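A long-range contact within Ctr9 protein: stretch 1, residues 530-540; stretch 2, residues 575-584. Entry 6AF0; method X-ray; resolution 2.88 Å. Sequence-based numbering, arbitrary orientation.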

# COMPACT_ATOMS: atom_id res chain seq x y z
N PRO A 530 -23.37 4.20 -9.19
CA PRO A 530 -23.55 5.37 -8.31
C PRO A 530 -22.98 6.66 -8.93
O PRO A 530 -21.93 6.64 -9.59
N PRO A 531 -23.69 7.79 -8.73
CA PRO A 531 -23.39 9.10 -9.34
C PRO A 531 -21.97 9.63 -9.09
O PRO A 531 -21.36 10.22 -9.97
N GLN A 532 -21.47 9.45 -7.88
CA GLN A 532 -20.19 10.03 -7.53
C GLN A 532 -19.10 9.42 -8.41
O GLN A 532 -18.28 10.13 -8.99
N LEU A 533 -19.12 8.10 -8.52
CA LEU A 533 -18.15 7.43 -9.36
C LEU A 533 -18.17 7.99 -10.79
O LEU A 533 -17.15 8.36 -11.34
N LEU A 534 -19.36 8.05 -11.38
CA LEU A 534 -19.53 8.53 -12.75
C LEU A 534 -19.08 9.97 -12.92
O LEU A 534 -18.42 10.31 -13.91
N ASN A 535 -19.42 10.81 -11.95
CA ASN A 535 -18.98 12.20 -11.95
C ASN A 535 -17.47 12.31 -11.97
O ASN A 535 -16.90 12.99 -12.83
N ASN A 536 -16.81 11.66 -11.03
CA ASN A 536 -15.37 11.78 -10.96
C ASN A 536 -14.74 11.32 -12.26
O ASN A 536 -13.90 12.00 -12.83
N ILE A 537 -15.20 10.19 -12.76
CA ILE A 537 -14.67 9.67 -14.01
C ILE A 537 -14.83 10.78 -15.01
O ILE A 537 -13.88 11.12 -15.71
N GLY A 538 -16.02 11.38 -15.04
CA GLY A 538 -16.31 12.53 -15.93
C GLY A 538 -15.29 13.64 -15.79
O GLY A 538 -14.81 14.16 -16.79
N CYS A 539 -14.94 13.93 -14.53
CA CYS A 539 -13.95 14.95 -14.15
C CYS A 539 -12.57 14.65 -14.66
O CYS A 539 -11.84 15.58 -15.06
N PHE A 540 -12.18 13.38 -14.63
CA PHE A 540 -10.83 12.99 -15.07
C PHE A 540 -10.78 13.01 -16.57
O PHE A 540 -9.78 13.43 -17.17
N ALA A 575 -28.15 18.28 -3.38
CA ALA A 575 -26.73 18.67 -3.51
C ALA A 575 -26.06 18.15 -4.80
O ALA A 575 -25.41 18.90 -5.53
N LEU A 576 -26.22 16.87 -5.07
CA LEU A 576 -25.70 16.27 -6.30
C LEU A 576 -26.37 16.85 -7.55
O LEU A 576 -25.77 16.91 -8.63
N LEU A 577 -27.63 17.27 -7.40
CA LEU A 577 -28.36 17.90 -8.51
C LEU A 577 -28.05 19.39 -8.65
O LEU A 577 -28.62 20.05 -9.52
N THR A 578 -27.21 19.92 -7.76
CA THR A 578 -26.64 21.27 -7.92
C THR A 578 -25.21 21.16 -8.46
O THR A 578 -24.85 21.82 -9.43
N THR A 579 -24.40 20.31 -7.83
CA THR A 579 -23.03 20.11 -8.27
C THR A 579 -22.98 19.59 -9.71
O THR A 579 -22.49 20.27 -10.61
N ILE A 580 -23.52 18.39 -9.94
CA ILE A 580 -23.33 17.69 -11.22
C ILE A 580 -23.77 18.49 -12.44
O ILE A 580 -23.06 18.50 -13.45
N PRO A 581 -24.94 19.17 -12.39
CA PRO A 581 -25.31 20.00 -13.54
C PRO A 581 -24.42 21.21 -13.80
O PRO A 581 -24.43 21.77 -14.90
N PHE A 582 -23.68 21.64 -12.79
CA PHE A 582 -22.66 22.63 -13.03
C PHE A 582 -21.57 21.98 -13.84
O PHE A 582 -21.13 22.52 -14.85
N ASN A 583 -21.15 20.81 -13.38
CA ASN A 583 -20.11 20.06 -14.07
C ASN A 583 -20.52 19.86 -15.52
O ASN A 583 -19.72 20.07 -16.44
N LEU A 584 -21.78 19.48 -15.73
CA LEU A 584 -22.31 19.25 -17.07
C LEU A 584 -22.27 20.51 -17.93
O LEU A 584 -21.94 20.45 -19.12

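Two helical segments of Ctr9, residues 531-540 and 575-584, run side by side in the same general direction, with an angle of 26° between their axes and a closest approach of 11.2 Å. At this spacing the backbones stay well apart, and the contact is made by side chains. The interface is modest, burying 257 Å² summed over both sides, and no hydrogen bond crosses it. Its register follows the helical repeat: Pro-531 lies nearest Leu-576, Asn-535 nearest Ile-580 and Cys-539 nearest Asn-583, so that the first helix presents positions four residues apart.

The apolar part of the contact lies at the N-terminal end of the first helix. Pro-531, its ring in the C-gamma exo pucker, points toward the second helix and meets two aliphatic side chains. Its CB lies 4.0 Å from CD2 of Leu-576, and the same Pro-531 CB is 4.3 Å from CD1 of Ile-580. Both partners also point toward the first helix. Leu-576 adopts an m, p rotamer (chi1 -85°, chi2 56°), whereas Ile-580 is m, t, an extended chi2 that carries CD1 to the proline ring. Leu-576 CD2 is approached from a second side chain as well: Gln-532 leaves its helix sideways, but with chi1 m and chi2 p its end comes nearer, placing NE2 3.9 Å from Leu-576 CD2. This is packing of an amide against a methyl group and supplies no polar partner across the interface.

Further along, polar side chains take over, yet they too meet by van der Waals contact. Asn-535 has the largest area covered in this interface. It points toward the second helix with chi1 t, and its OD1 rests 3.5 Å from CG1 of Ile-580, while the same Asn-535 OD1 lies 3.8 Å from CG of Asn-583. The ND2 of Asn-535 is hydrogen-bonded elsewhere in the structure. Cys-539, one turn on, is directed sideways with chi1 m; its SG is 4.0 Å from OD1 of Asn-583, a contact that covers little surface.

The polar groups of the second helix find partners within that helix or elsewhere. Asn-583 points toward the first helix with chi1 m, and its ND2 donates a hydrogen bond of 2.6 Å to the backbone O of Thr-579. This bond gives ND2 a partner within its own helix, while OD1 is hydrogen-bonded elsewhere in the structure. Thr-579 also points toward the first helix, but its side chain comes no nearer than 4.8 Å. Thr-578, out of reach of the contact, adopts the p rotamer, from which OG1 donates a 2.7 Å hydrogen bond to the backbone O of Ala-575. The helix is kinked here: the N atoms of Thr-578 and Pro-581 lack the usual bond to the preceding turn, although Thr-578 N reaches Ala-575 O at 3.0 Å. Between the helices, then, the contact rests on van der Waals packing, with no hydrogen bond across it.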

# COMPACT_ATOMS: atom_id res chain seq x y z
CB PRO A 530 -22.82 4.98 -7.02
CG PRO A 530 -22.67 3.49 -7.06
CD PRO A 530 -22.64 3.12 -8.52
CB PRO A 531 -24.41 10.02 -8.67
CG PRO A 531 -25.53 9.14 -8.30
CD PRO A 531 -24.90 7.86 -7.89
CB GLN A 532 -19.91 9.81 -6.05
CG GLN A 532 -20.90 10.52 -5.14
CD GLN A 532 -22.09 9.66 -4.79
OE1 GLN A 532 -22.35 8.64 -5.43
NE2 GLN A 532 -22.82 10.07 -3.75
CB LEU A 533 -18.41 5.92 -9.36
CG LEU A 533 -17.46 5.06 -10.21
CD1 LEU A 533 -16.03 5.14 -9.72
CD2 LEU A 533 -17.90 3.61 -10.24
CB LEU A 534 -21.00 8.43 -13.17
CG LEU A 534 -21.66 7.05 -13.06
CD1 LEU A 534 -23.14 7.18 -13.34
CD2 LEU A 534 -21.00 6.06 -14.01
CB ASN A 535 -19.51 12.95 -10.73
CG ASN A 535 -19.17 14.43 -10.77
OD1 ASN A 535 -20.02 15.27 -11.07
ND2 ASN A 535 -17.93 14.76 -10.46
CB ASN A 536 -14.80 11.03 -9.77
CG ASN A 536 -15.28 11.58 -8.43
OD1 ASN A 536 -16.21 12.39 -8.38
ND2 ASN A 536 -14.66 11.14 -7.34
CB ILE A 537 -15.40 8.39 -14.48
CG1 ILE A 537 -15.16 7.25 -13.48
CG2 ILE A 537 -14.90 7.97 -15.85
CD1 ILE A 537 -15.91 5.98 -13.79
CB CYS A 539 -13.86 15.06 -12.62
SG CYS A 539 -15.34 15.72 -11.80
CB PHE A 540 -10.38 11.63 -14.50
CG PHE A 540 -10.00 11.70 -13.06
CD1 PHE A 540 -8.92 12.48 -12.65
CD2 PHE A 540 -10.73 11.03 -12.11
CE1 PHE A 540 -8.58 12.57 -11.30
CE2 PHE A 540 -10.40 11.11 -10.76
CZ PHE A 540 -9.32 11.88 -10.36
CB ALA A 575 -25.93 18.21 -2.31
CB LEU A 576 -25.89 14.76 -6.27
CG LEU A 576 -24.80 13.95 -5.55
CD1 LEU A 576 -24.56 14.38 -4.11
CD2 LEU A 576 -25.18 12.48 -5.61
CB LEU A 577 -29.87 17.69 -8.34
CG LEU A 577 -30.59 16.56 -9.07
CD1 LEU A 577 -30.80 16.92 -10.54
CD2 LEU A 577 -29.88 15.22 -8.95
CB THR A 578 -26.67 22.12 -6.62
OG1 THR A 578 -25.82 21.55 -5.62
CG2 THR A 578 -28.10 22.26 -6.09
CB THR A 579 -22.27 19.15 -7.33
OG1 THR A 579 -21.99 19.83 -6.10
CG2 THR A 579 -20.96 18.73 -7.90
CB ILE A 580 -23.99 16.31 -11.24
CG1 ILE A 580 -23.39 15.43 -10.16
CG2 ILE A 580 -23.77 15.63 -12.59
CD1 ILE A 580 -24.10 14.10 -10.01
CB PRO A 581 -26.72 20.47 -13.19
CG PRO A 581 -27.24 19.37 -12.34
CD PRO A 581 -26.07 19.01 -11.46
CB PHE A 582 -22.09 23.20 -11.74
CG PHE A 582 -20.85 24.01 -11.96
CD1 PHE A 582 -20.95 25.31 -12.44
CD2 PHE A 582 -19.59 23.46 -11.74
CE1 PHE A 582 -19.80 26.07 -12.67
CE2 PHE A 582 -18.45 24.22 -11.94
CZ PHE A 582 -18.56 25.52 -12.42
CB ASN A 583 -19.82 18.72 -13.39
CG ASN A 583 -19.29 18.87 -11.98
OD1 ASN A 583 -18.13 18.64 -11.72
ND2 ASN A 583 -20.14 19.28 -11.08
CB LEU A 584 -23.74 18.73 -16.98
CG LEU A 584 -24.40 18.48 -18.34
CD1 LEU A 584 -23.70 17.37 -19.12
CD2 LEU A 584 -25.86 18.15 -18.17